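Local coordinates for protein HpuA (Kingella denitrificans ATCC 33394, PDB 5EC6) that serves as a haemoglobin receptor, an outer-membrane lipoprotein of the Neisseriaceae that probably helps the bacterium obtain iron from host haem, at residues A[38-43]-A[244-249]; A[84-89]-A[106-111]; A[268-271]-A[275-278]. All coordinates share one frame; numbering follows the deposited sequence.

Interaction 1: residues A[38-43]-A[244-249]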
ATOM      1  N   GLU A  38       9.339  13.438  -1.900  1.00 23.92           N
ATOM      2  CA  GLU A  38       7.955  13.717  -2.249  1.00 25.56           C
ATOM      3  C   GLU A  38       7.111  12.442  -2.316  1.00 21.55           C
ATOM      4  O   GLU A  38       7.544  11.411  -2.831  1.00 22.96           O
ATOM      5  CB  GLU A  38       7.857  14.432  -3.590  1.00 28.94           C
ATOM      6  CG  GLU A  38       8.385  15.867  -3.558  1.00 36.48           C
ATOM      7  CD  GLU A  38       8.361  16.546  -4.918  1.00 43.96           C
ATOM      8  OE1 GLU A  38       8.126  15.839  -5.942  1.00 48.16           O
ATOM      9  OE2 GLU A  38       8.575  17.780  -4.933  1.00 46.61           O
ATOM     10  N   GLN A  39       5.936  12.527  -1.720  1.00 21.10           N
ATOM     11  CA  GLN A  39       5.044  11.363  -1.616  1.00 19.54           C
ATOM     12  C   GLN A  39       3.813  11.646  -2.499  1.00 20.01           C
ATOM     13  O   GLN A  39       3.470  12.788  -2.743  1.00 22.17           O
ATOM     14  CB  GLN A  39       4.604  11.140  -0.169  1.00 19.66           C
ATOM     15  CG  GLN A  39       5.753  10.901   0.800  1.00 19.69           C
ATOM     16  CD  GLN A  39       6.441   9.596   0.526  1.00 19.35           C
ATOM     17  OE1 GLN A  39       5.845   8.545   0.630  1.00 20.75           O
ATOM     18  NE2 GLN A  39       7.673   9.669   0.094  1.00 19.61           N
ATOM     19  N   ARG A  40       3.123  10.581  -2.858  1.00 16.76           N
ATOM     20  CA  ARG A  40       1.823  10.683  -3.526  1.00 18.60           C
ATOM     21  C   ARG A  40       0.840   9.771  -2.791  1.00 17.74           C
ATOM     22  O   ARG A  40       1.188   8.620  -2.462  1.00 17.14           O
ATOM     23  CB  ARG A  40       1.961  10.166  -4.966  1.00 21.08           C
ATOM     24  CG  ARG A  40       0.645  10.087  -5.737  1.00 25.19           C
ATOM     25  CD  ARG A  40       0.819   9.248  -6.990  1.00 27.62           C
ATOM     26  NE  ARG A  40       1.616   9.885  -8.017  1.00 32.73           N
ATOM     27  CZ  ARG A  40       2.102   9.221  -9.074  1.00 33.76           C
ATOM     28  NH1 ARG A  40       1.928   7.881  -9.214  1.00 33.17           N
ATOM     29  NH2 ARG A  40       2.786   9.897  -9.972  1.00 37.72           N
ATOM     30  N   THR A  41      -0.393  10.252  -2.567  1.00 16.17           N
ATOM     31  CA  THR A  41      -1.434   9.432  -1.943  1.00 15.97           C
ATOM     32  C   THR A  41      -2.710   9.372  -2.791  1.00 16.38           C
ATOM     33  O   THR A  41      -3.179  10.412  -3.288  1.00 17.50           O
ATOM     34  CB  THR A  41      -1.848   9.971  -0.566  1.00 16.39           C
ATOM     35  OG1 THR A  41      -0.642  10.073   0.252  1.00 17.45           O
ATOM     36  CG2 THR A  41      -2.816   9.045   0.118  1.00 17.67           C
ATOM     37  N   PHE A  42      -3.248   8.151  -2.901  1.00 16.10           N
ATOM     38  CA  PHE A  42      -4.620   7.953  -3.330  1.00 16.10           C
ATOM     39  C   PHE A  42      -5.493   7.745  -2.123  1.00 15.55           C
ATOM     40  O   PHE A  42      -5.231   6.831  -1.315  1.00 16.90           O
ATOM     41  CB  PHE A  42      -4.632   6.743  -4.228  1.00 16.62           C
ATOM     42  CG  PHE A  42      -3.704   6.864  -5.397  1.00 16.45           C
ATOM     43  CD1 PHE A  42      -4.115   7.523  -6.573  1.00 17.20           C
ATOM     44  CD2 PHE A  42      -2.411   6.377  -5.327  1.00 17.14           C
ATOM     45  CE1 PHE A  42      -3.264   7.679  -7.624  1.00 18.02           C
ATOM     46  CE2 PHE A  42      -1.564   6.530  -6.413  1.00 18.00           C
ATOM     47  CZ  PHE A  42      -1.995   7.196  -7.547  1.00 19.64           C
ATOM     48  N   ALA A  43      -6.495   8.595  -1.951  1.00 15.80           N
ATOM     49  CA  ALA A  43      -7.395   8.489  -0.813  1.00 16.48           C
ATOM     50  C   ALA A  43      -8.847   8.678  -1.236  1.00 17.70           C
ATOM     51  O   ALA A  43      -9.136   9.445  -2.155  1.00 19.81           O
ATOM     52  CB  ALA A  43      -7.048   9.471   0.268  1.00 16.60           C
ATOM     53  N   GLY A 244       2.203   5.960 -17.603  1.00 21.46           N
ATOM     54  CA  GLY A 244       3.370   6.253 -16.775  1.00 22.75           C
ATOM     55  C   GLY A 244       3.352   5.419 -15.499  1.00 20.61           C
ATOM     56  O   GLY A 244       3.257   4.216 -15.560  1.00 20.86           O
ATOM     57  N   ASN A 245       3.416   6.074 -14.351  1.00 18.28           N
ATOM     58  CA  ASN A 245       3.368   5.355 -13.070  1.00 17.65           C
ATOM     59  C   ASN A 245       1.990   5.421 -12.381  1.00 17.64           C
ATOM     60  O   ASN A 245       1.887   5.236 -11.159  1.00 17.46           O
ATOM     61  CB  ASN A 245       4.439   5.889 -12.079  1.00 18.27           C
ATOM     62  CG  ASN A 245       4.303   7.387 -11.812  1.00 19.62           C
ATOM     63  OD1 ASN A 245       3.274   7.997 -12.056  1.00 19.74           O
ATOM     64  ND2 ASN A 245       5.355   7.974 -11.236  1.00 20.27           N
ATOM     65  N   GLN A 246       0.939   5.718 -13.140  1.00 16.73           N
ATOM     66  CA  GLN A 246      -0.404   5.893 -12.598  1.00 17.40           C
ATOM     67  C   GLN A 246      -1.378   5.026 -13.381  1.00 16.25           C
ATOM     68  O   GLN A 246      -1.161   4.712 -14.572  1.00 18.64           O
ATOM     69  CB  GLN A 246      -0.865   7.363 -12.642  1.00 20.48           C
ATOM     70  CG  GLN A 246      -0.229   8.224 -11.566  1.00 27.53           C
ATOM     71  CD  GLN A 246      -1.073   9.461 -11.232  1.00 34.23           C
ATOM     72  OE1 GLN A 246      -2.277   9.382 -10.849  1.00 36.63           O
ATOM     73  NE2 GLN A 246      -0.458  10.615 -11.393  1.00 39.97           N
ATOM     74  N   PHE A 247      -2.491   4.663 -12.738  1.00 15.10           N
ATOM     75  CA  PHE A 247      -3.530   3.959 -13.460  1.00 15.80           C
ATOM     76  C   PHE A 247      -4.917   4.328 -12.949  1.00 16.05           C
ATOM     77  O   PHE A 247      -5.086   4.825 -11.844  1.00 15.29           O
ATOM     78  CB  PHE A 247      -3.270   2.432 -13.423  1.00 15.71           C
ATOM     79  CG  PHE A 247      -3.158   1.884 -12.034  1.00 15.30           C
ATOM     80  CD1 PHE A 247      -4.301   1.640 -11.278  1.00 15.70           C
ATOM     81  CD2 PHE A 247      -1.924   1.542 -11.514  1.00 15.77           C
ATOM     82  CE1 PHE A 247      -4.214   1.078 -10.007  1.00 14.90           C
ATOM     83  CE2 PHE A 247      -1.807   0.982 -10.225  1.00 15.50           C
ATOM     84  CZ  PHE A 247      -2.947   0.761  -9.483  1.00 15.17           C
ATOM     85  N   SER A 248      -5.932   4.127 -13.791  1.00 16.03           N
ATOM     86  CA  SER A 248      -7.287   4.422 -13.383  1.00 16.87           C
ATOM     87  C   SER A 248      -8.242   3.666 -14.311  1.00 15.06           C
ATOM     88  O   SER A 248      -7.898   3.320 -15.438  1.00 15.50           O
ATOM     89  CB  SER A 248      -7.582   5.913 -13.485  1.00 19.87           C
ATOM     90  OG  SER A 248      -7.511   6.274 -14.823  1.00 23.42           O
ATOM     91  N   GLY A 249      -9.412   3.410 -13.785  1.00 15.39           N
ATOM     92  CA  GLY A 249     -10.468   2.765 -14.571  1.00 16.08           C
ATOM     93  C   GLY A 249     -11.541   2.170 -13.682  1.00 15.02           C
ATOM     94  O   GLY A 249     -11.889   2.738 -12.643  1.00 16.14           O
TER

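Interaction 2: residues A[84-89]-A[106-111]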
ATOM      1  N   GLY A  84       2.723   2.816  13.952  1.00 26.57           N
ATOM      2  CA  GLY A  84       3.398   2.144  15.069  1.00 27.35           C
ATOM      3  C   GLY A  84       2.888   0.762  15.304  1.00 28.22           C
ATOM      4  O   GLY A  84       2.354   0.108  14.419  1.00 29.76           O
ATOM      5  N   THR A  85       3.004   0.321  16.554  1.00 29.11           N
ATOM      6  CA  THR A  85       2.786  -1.076  16.847  1.00 30.69           C
ATOM      7  C   THR A  85       1.339  -1.474  16.955  1.00 28.01           C
ATOM      8  O   THR A  85       1.024  -2.624  16.726  1.00 32.37           O
ATOM      9  CB  THR A  85       3.562  -1.505  18.119  1.00 34.58           C
ATOM     10  OG1 THR A  85       2.895  -1.035  19.285  1.00 41.10           O
ATOM     11  CG2 THR A  85       4.966  -0.935  18.102  1.00 36.79           C
ATOM     12  N   TYR A  86       0.435  -0.554  17.307  1.00 24.97           N
ATOM     13  CA  TYR A  86      -0.970  -0.890  17.544  1.00 27.52           C
ATOM     14  C   TYR A  86      -1.968  -0.503  16.430  1.00 27.39           C
ATOM     15  O   TYR A  86      -3.153  -0.849  16.516  1.00 30.09           O
ATOM     16  CB  TYR A  86      -1.457  -0.221  18.824  1.00 28.89           C
ATOM     17  CG  TYR A  86      -0.810  -0.802  20.043  1.00 33.97           C
ATOM     18  CD1 TYR A  86      -1.173  -2.059  20.482  1.00 38.13           C
ATOM     19  CD2 TYR A  86       0.197  -0.124  20.700  1.00 37.35           C
ATOM     20  CE1 TYR A  86      -0.580  -2.622  21.590  1.00 41.47           C
ATOM     21  CE2 TYR A  86       0.808  -0.679  21.813  1.00 42.03           C
ATOM     22  CZ  TYR A  86       0.414  -1.929  22.243  1.00 44.34           C
ATOM     23  OH  TYR A  86       1.012  -2.499  23.351  1.00 50.22           O
ATOM     24  N   ASN A  87      -1.520   0.261  15.427  1.00 23.50           N
ATOM     25  CA  ASN A  87      -2.410   0.632  14.326  1.00 21.98           C
ATOM     26  C   ASN A  87      -2.070  -0.132  13.043  1.00 23.57           C
ATOM     27  O   ASN A  87      -2.084   0.439  11.958  1.00 25.14           O
ATOM     28  CB  ASN A  87      -2.435   2.151  14.104  1.00 21.20           C
ATOM     29  CG  ASN A  87      -1.087   2.767  13.830  1.00 20.17           C
ATOM     30  OD1 ASN A  87      -0.044   2.108  13.870  1.00 23.64           O
ATOM     31  ND2 ASN A  87      -1.111   4.042  13.474  1.00 20.47           N
ATOM     32  N   THR A  88      -1.764  -1.406  13.199  1.00 23.79           N
ATOM     33  CA  THR A  88      -1.492  -2.288  12.068  1.00 24.70           C
ATOM     34  C   THR A  88      -2.331  -3.530  12.086  1.00 26.43           C
ATOM     35  O   THR A  88      -2.981  -3.844  13.063  1.00 26.07           O
ATOM     36  CB  THR A  88      -0.014  -2.705  12.025  1.00 33.61           C
ATOM     37  OG1 THR A  88       0.310  -3.471  13.180  1.00 36.77           O
ATOM     38  CG2 THR A  88       0.859  -1.557  11.956  1.00 37.34           C
ATOM     39  N   LEU A  89      -2.335  -4.237  10.963  1.00 23.87           N
ATOM     40  CA  LEU A  89      -2.994  -5.517  10.848  1.00 23.53           C
ATOM     41  C   LEU A  89      -2.388  -6.495  11.854  1.00 24.33           C
ATOM     42  O   LEU A  89      -1.215  -6.419  12.197  1.00 27.65           O
ATOM     43  CB  LEU A  89      -2.800  -6.074   9.434  1.00 22.61           C
ATOM     44  CG  LEU A  89      -3.400  -5.229   8.317  1.00 23.81           C
ATOM     45  CD1 LEU A  89      -3.082  -5.899   6.974  1.00 23.89           C
ATOM     46  CD2 LEU A  89      -4.885  -5.037   8.474  1.00 23.42           C
ATOM     47  N   PRO A 106      -8.858  -5.339  14.518  1.00 22.25           N
ATOM     48  CA  PRO A 106      -9.278  -4.126  15.202  1.00 22.82           C
ATOM     49  C   PRO A 106      -8.493  -2.883  14.729  1.00 21.36           C
ATOM     50  O   PRO A 106      -7.308  -2.985  14.457  1.00 23.18           O
ATOM     51  CB  PRO A 106      -8.923  -4.447  16.677  1.00 23.09           C
ATOM     52  CG  PRO A 106      -7.731  -5.328  16.596  1.00 24.64           C
ATOM     53  CD  PRO A 106      -7.978  -6.184  15.354  1.00 24.19           C
ATOM     54  N   MET A 107      -9.149  -1.740  14.635  1.00 20.41           N
ATOM     55  CA  MET A 107      -8.489  -0.485  14.337  1.00 21.68           C
ATOM     56  C   MET A 107      -8.120   0.203  15.640  1.00 24.85           C
ATOM     57  O   MET A 107      -8.820   0.036  16.658  1.00 26.87           O
ATOM     58  CB  MET A 107      -9.421   0.402  13.536  1.00 23.59           C
ATOM     59  CG  MET A 107      -9.897  -0.259  12.238  1.00 22.48           C
ATOM     60  SD  MET A 107     -10.989   0.776  11.229  1.00 25.45           S
ATOM     61  CE  MET A 107      -9.906   2.038  10.619  1.00 23.62           C
ATOM     62  N   GLN A 108      -7.048   0.954  15.633  1.00 21.61           N
ATOM     63  CA  GLN A 108      -6.630   1.641  16.857  1.00 23.01           C
ATOM     64  C   GLN A 108      -7.453   2.868  17.078  1.00 21.92           C
ATOM     65  O   GLN A 108      -7.578   3.726  16.200  1.00 20.78           O
ATOM     66  CB  GLN A 108      -5.158   1.996  16.816  1.00 22.41           C
ATOM     67  CG  GLN A 108      -4.672   2.601  18.162  1.00 23.70           C
ATOM     68  CD  GLN A 108      -3.188   2.848  18.255  1.00 24.81           C
ATOM     69  OE1 GLN A 108      -2.460   2.889  17.269  1.00 24.65           O
ATOM     70  NE2 GLN A 108      -2.703   3.045  19.492  1.00 24.57           N
ATOM     71  N   PRO A 109      -8.034   3.036  18.311  1.00 21.88           N
ATOM     72  CA  PRO A 109      -8.694   4.312  18.565  1.00 21.91           C
ATOM     73  C   PRO A 109      -7.758   5.494  18.671  1.00 19.95           C
ATOM     74  O   PRO A 109      -6.634   5.350  19.114  1.00 22.65           O
ATOM     75  CB  PRO A 109      -9.384   4.079  19.930  1.00 24.26           C
ATOM     76  CG  PRO A 109      -8.537   3.091  20.571  1.00 23.89           C
ATOM     77  CD  PRO A 109      -8.005   2.171  19.492  1.00 24.40           C
ATOM     78  N   LEU A 110      -8.236   6.659  18.255  1.00 22.02           N
ATOM     79  CA  LEU A 110      -7.454   7.889  18.201  1.00 20.74           C
ATOM     80  C   LEU A 110      -7.947   8.915  19.225  1.00 21.32           C
ATOM     81  O   LEU A 110      -9.113   8.923  19.595  1.00 22.06           O
ATOM     82  CB  LEU A 110      -7.553   8.554  16.826  1.00 21.76           C
ATOM     83  CG  LEU A 110      -7.219   7.609  15.644  1.00 19.99           C
ATOM     84  CD1 LEU A 110      -7.417   8.351  14.339  1.00 21.09           C
ATOM     85  CD2 LEU A 110      -5.795   7.063  15.783  1.00 21.72           C
ATOM     86  N   ASP A 111      -7.064   9.824  19.573  1.00 23.57           N
ATOM     87  CA  ASP A 111      -7.429  10.973  20.431  1.00 25.16           C
ATOM     88  C   ASP A 111      -8.715  11.704  20.031  1.00 26.62           C
ATOM     89  O   ASP A 111      -9.474  12.110  20.912  1.00 24.20           O
ATOM     90  CB  ASP A 111      -6.260  11.943  20.596  1.00 25.77           C
ATOM     91  CG  ASP A 111      -5.687  12.461  19.280  1.00 24.74           C
ATOM     92  OD1 ASP A 111      -6.177  12.088  18.195  1.00 23.86           O
ATOM     93  OD2 ASP A 111      -4.739  13.265  19.370  1.00 27.62           O
TER
HETATM   94  O   HOH W   1       0.291   2.401  17.260  1.00 24.89           O
HETATM   95  O   HOH W   2      -5.731  -1.949  16.891  1.00 36.61           O
HETATM   96  O   HOH W   3      -5.233  -4.981  14.189  1.00 25.14           O

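Interaction 3: residues A[268-271]-A[275-278]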
ATOM      1  N   GLU A 268      13.803   2.650  -8.384  1.00 19.73           N
ATOM      2  CA  GLU A 268      14.653   1.568  -8.851  1.00 20.15           C
ATOM      3  C   GLU A 268      15.757   1.125  -7.885  1.00 20.03           C
ATOM      4  O   GLU A 268      16.112   1.889  -6.992  1.00 22.77           O
ATOM      5  CB  GLU A 268      15.258   1.955 -10.194  1.00 20.50           C
ATOM      6  CG  GLU A 268      16.447   2.876 -10.089  1.00 21.97           C
ATOM      7  CD  GLU A 268      16.077   4.325  -9.821  1.00 24.71           C
ATOM      8  OE1 GLU A 268      14.917   4.792  -9.781  1.00 22.66           O
ATOM      9  OE2 GLU A 268      17.050   5.071  -9.680  1.00 32.12           O
ATOM     10  N   GLU A 269      16.289  -0.074  -8.092  1.00 20.21           N
ATOM     11  CA  GLU A 269      17.394  -0.585  -7.301  1.00 21.22           C
ATOM     12  C   GLU A 269      18.584  -0.673  -8.221  1.00 20.80           C
ATOM     13  O   GLU A 269      18.460  -1.116  -9.367  1.00 20.96           O
ATOM     14  CB  GLU A 269      17.076  -1.957  -6.717  1.00 26.20           C
ATOM     15  CG  GLU A 269      15.939  -1.904  -5.702  1.00 30.28           C
ATOM     16  CD  GLU A 269      15.502  -3.291  -5.306  1.00 36.91           C
ATOM     17  OE1 GLU A 269      16.245  -3.920  -4.543  1.00 48.30           O
ATOM     18  OE2 GLU A 269      14.447  -3.777  -5.781  1.00 44.20           O
ATOM     19  N   ARG A 270      19.739  -0.244  -7.713  1.00 20.55           N
ATOM     20  CA  ARG A 270      20.991  -0.246  -8.513  1.00 20.49           C
ATOM     21  C   ARG A 270      22.087  -1.046  -7.861  1.00 20.61           C
ATOM     22  O   ARG A 270      22.169  -1.192  -6.643  1.00 20.00           O
ATOM     23  CB  ARG A 270      21.469   1.180  -8.777  1.00 21.63           C
ATOM     24  CG  ARG A 270      20.554   1.894  -9.746  1.00 23.83           C
ATOM     25  CD  ARG A 270      20.841   3.355  -9.824  1.00 25.99           C
ATOM     26  NE  ARG A 270      19.942   4.051 -10.724  1.00 26.99           N
ATOM     27  CZ  ARG A 270      19.906   3.950 -12.051  1.00 28.33           C
ATOM     28  NH1 ARG A 270      20.719   3.159 -12.751  1.00 29.83           N
ATOM     29  NH2 ARG A 270      18.969   4.644 -12.710  1.00 28.91           N
ATOM     30  N   PHE A 271      22.943  -1.610  -8.694  1.00 20.64           N
ATOM     31  CA  PHE A 271      24.173  -2.136  -8.211  1.00 20.83           C
ATOM     32  C   PHE A 271      25.081  -1.001  -7.762  1.00 19.69           C
ATOM     33  O   PHE A 271      24.887   0.205  -8.051  1.00 18.45           O
ATOM     34  CB  PHE A 271      24.858  -2.931  -9.336  1.00 21.27           C
ATOM     35  CG  PHE A 271      24.069  -4.163  -9.787  1.00 21.06           C
ATOM     36  CD1 PHE A 271      23.917  -5.241  -8.938  1.00 25.00           C
ATOM     37  CD2 PHE A 271      23.467  -4.184 -11.024  1.00 24.27           C
ATOM     38  CE1 PHE A 271      23.202  -6.371  -9.324  1.00 26.10           C
ATOM     39  CE2 PHE A 271      22.776  -5.318 -11.446  1.00 24.73           C
ATOM     40  CZ  PHE A 271      22.634  -6.396 -10.591  1.00 26.36           C
ATOM     41  N   THR A 275      24.802   0.627 -12.196  1.00 20.41           N
ATOM     42  CA  THR A 275      24.060  -0.188 -13.148  1.00 23.31           C
ATOM     43  C   THR A 275      22.695  -0.557 -12.575  1.00 22.20           C
ATOM     44  O   THR A 275      22.579  -0.863 -11.436  1.00 22.05           O
ATOM     45  CB  THR A 275      24.872  -1.468 -13.438  1.00 26.97           C
ATOM     46  OG1 THR A 275      26.089  -1.048 -14.096  1.00 34.32           O
ATOM     47  CG2 THR A 275      24.131  -2.411 -14.334  1.00 30.90           C
ATOM     48  N   LEU A 276      21.664  -0.500 -13.411  1.00 22.60           N
ATOM     49  CA  LEU A 276      20.310  -0.892 -12.945  1.00 23.91           C
ATOM     50  C   LEU A 276      20.219  -2.341 -12.573  1.00 22.94           C
ATOM     51  O   LEU A 276      20.650  -3.203 -13.351  1.00 26.03           O
ATOM     52  CB  LEU A 276      19.287  -0.559 -14.046  1.00 25.28           C
ATOM     53  CG  LEU A 276      17.819  -0.597 -13.664  1.00 30.19           C
ATOM     54  CD1 LEU A 276      17.485   0.530 -12.718  1.00 29.58           C
ATOM     55  CD2 LEU A 276      17.027  -0.470 -14.960  1.00 32.84           C
ATOM     56  N   GLU A 277      19.681  -2.638 -11.382  1.00 21.02           N
ATOM     57  CA  GLU A 277      19.451  -4.017 -10.981  1.00 20.96           C
ATOM     58  C   GLU A 277      17.974  -4.376 -11.201  1.00 22.58           C
ATOM     59  O   GLU A 277      17.666  -5.403 -11.841  1.00 24.52           O
ATOM     60  CB  GLU A 277      19.803  -4.246  -9.515  1.00 24.41           C
ATOM     61  CG  GLU A 277      19.533  -5.669  -9.086  1.00 27.22           C
ATOM     62  CD  GLU A 277      19.855  -5.917  -7.621  1.00 32.54           C
ATOM     63  OE1 GLU A 277      19.832  -4.959  -6.830  1.00 37.14           O
ATOM     64  OE2 GLU A 277      20.039  -7.086  -7.261  1.00 38.89           O
ATOM     65  N   HIS A 278      17.096  -3.581 -10.620  1.00 21.24           N
ATOM     66  CA  HIS A 278      15.622  -3.730 -10.794  1.00 21.26           C
ATOM     67  C   HIS A 278      15.033  -2.386 -11.103  1.00 19.31           C
ATOM     68  O   HIS A 278      15.390  -1.345 -10.490  1.00 19.95           O
ATOM     69  CB  HIS A 278      14.922  -4.236  -9.518  1.00 23.19           C
ATOM     70  CG  HIS A 278      15.350  -5.589  -9.089  1.00 24.29           C
ATOM     71  ND1 HIS A 278      15.249  -6.684  -9.908  1.00 25.03           N
ATOM     72  CD2 HIS A 278      15.987  -6.009  -7.963  1.00 26.35           C
ATOM     73  CE1 HIS A 278      15.753  -7.742  -9.285  1.00 30.89           C
ATOM     74  NE2 HIS A 278      16.221  -7.348  -8.112  1.00 27.93           N
TER

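Interaction 1: residues A[38-43]-A[244-249]
Arg40 reaches Asn245 with both terminal nitrogens of its guanidinium, one to each of two oxygens. The straightest of the three bonds runs from NH2 of Arg40 to OD1 of Asn245, 2.9 Å at an N-H...O angle of 154°, with the oxygen close to the guanidinium plane. NH1 of Arg40 donates to the backbone O of Asn245 at 3.3 Å, again near that plane, although it approaches from well above the carbonyl plane. A weak third bond joins the same NH1 to OD1. The side chain spans the distance because CG lies anti to the backbone N (chi1 174°) and the chain bends only at chi3.

Gln246 lies over one face of the guanidinium: its CG is 3.2 Å from NH1 of Arg40, and its amide plane is inclined to the planar cation. Beyond it, OE1 of Gln246 meets the edge of the Phe42 ring, 3.8 Å from CE1. Phe42 also packs on Ser261 and Phe265, and ND2 of Asn245 is held by the carbonyl of Ala157.

Strands 40-43 and 246-253 are not neighbours: the first pairs with 148-154, the second with 235-243 and 256-265, and the closest CA atoms, of Phe42 and Gln246, are 10.4 Å apart. Long side chains join them instead. The acceptors offered by 244-249 are neutral carbonyl oxygens, so the link is directional hydrogen bonding rather than a salt bridge.

Interaction 2: residues A[84-89]-A[106-111]
Before Gln108 comes to lie against Tyr86 and Asn87, the segment 106-111 makes its first link to the loop 84-89 through water, at Pro106. The carbonyl O of Pro106 accepts from two water molecules. One of them donates also to the O of Tyr86, at 2.8 Å, and the other to the O of Thr88, at the same 2.8 Å. Carbonyls that could not bond to one another are thus joined by solvent protons.

Gln108 follows and makes the direct contact. Its CG lies anti to the backbone N (chi1 -175°), the start of an extended chain that brings the amide over Tyr86 CB and Asn87 CB. CB of Gln108 sits 3.5 Å from the O of Tyr86, and further along NE2 is 3.6 Å from CB of Tyr86. OE1 approaches CB of Asn87 to 3.2 Å, with the two side-chain amides almost perpendicular. The backbone N of Asn87 is also near this OE1, but at an angle too poor for a hydrogen bond. The same OE1 is 2.8 Å from a third water, which accepts from N of Tyr86, while NE2 is satisfied by the O of Pro17.

The setting is a loop laid beside a hairpin: strand 104-109 pairs with strand 115-118, the backbone of Gln108 bonding to that of Met116, the backbones of Asn87 and Leu89 bond to Ala118, and further along the segment the side chain of Leu110 lies on Met116. Asn87 also steadies the loop itself, since its OD1 takes N of Gly84 on an in-plane lone pair at 2.9 Å and its ND2 reaches the O of Asp82.

Interaction 3: residues A[268-271]-A[275-278]
Glu269 and His278 form the tight part of this hairpin as an antiparallel hydrogen-bonded pair. N of Glu269 donates to O of His278 at 2.9 Å, and O of Glu269 accepts in return from N of His278. That carbonyl is shared, because N of Glu277 also reaches it, at 2.8 Å. Glu277 and His278 therefore both face Glu269, a classic beta bulge, and beyond it the register shifts by one to the non-hydrogen-bonded pair Arg270 and Leu276. N of Phe271 then bonds to O of Thr275 close to the turn.

Around this bonded backbone the side chains form a surface layer, with Glu269 and Phe271 exposed. The Phe271 ring packs against Glu277: CB of Glu277 stands 3.8 Å from the ring centroid and 15° off its normal, a CH-pi contact over the face. CD1 of Leu276 touches CB of Glu268 at 3.7 Å and lies over one face of the Arg270 guanidinium. OE2 of Glu269 makes a plain contact with CD2 of the His278 ring at 3.5 Å, neither face-on nor edge-on, and ND1 of that histidine turns to Tyr307 OH. Within the segment 268-271, Arg270 NE makes a salt bridge with Glu268 OE2 at 3.2 Å, while Arg270 NH1 bonds to the O of Gly274 and Glu268 OE1 to OG1 of Thr161.

OE1 of Glu269 and OE1 of Glu277 are 4.4 Å apart, a repulsion that solvent would probably soften. The four backbone bonds, two of them on the Glu269 O, set the hairpin's register; the side chains may add to it.

The three contacts are spread widely, and none touches another. Interaction 2 is nested within the long loop that interaction 1 closes along the chain, and interaction 3 follows both. Centres of interactions 1 and 2 lie about 25 Å apart, on opposite sides of the chain's centre, yet both involve strands of the same extensive antiparallel strand network: 40-43 and 246-253 in the first, 104-109 in the second. Interaction 3, about 23 Å from interaction 1 and about 35 Å from interaction 2 between centres, belongs to a separate two-stranded hairpin between strands 256-265 and 283-289. Interactions 1 and 2 tie early parts of the chain to the strand framework; interaction 3 shapes a surface hairpin about 22 Å from the chain's centre.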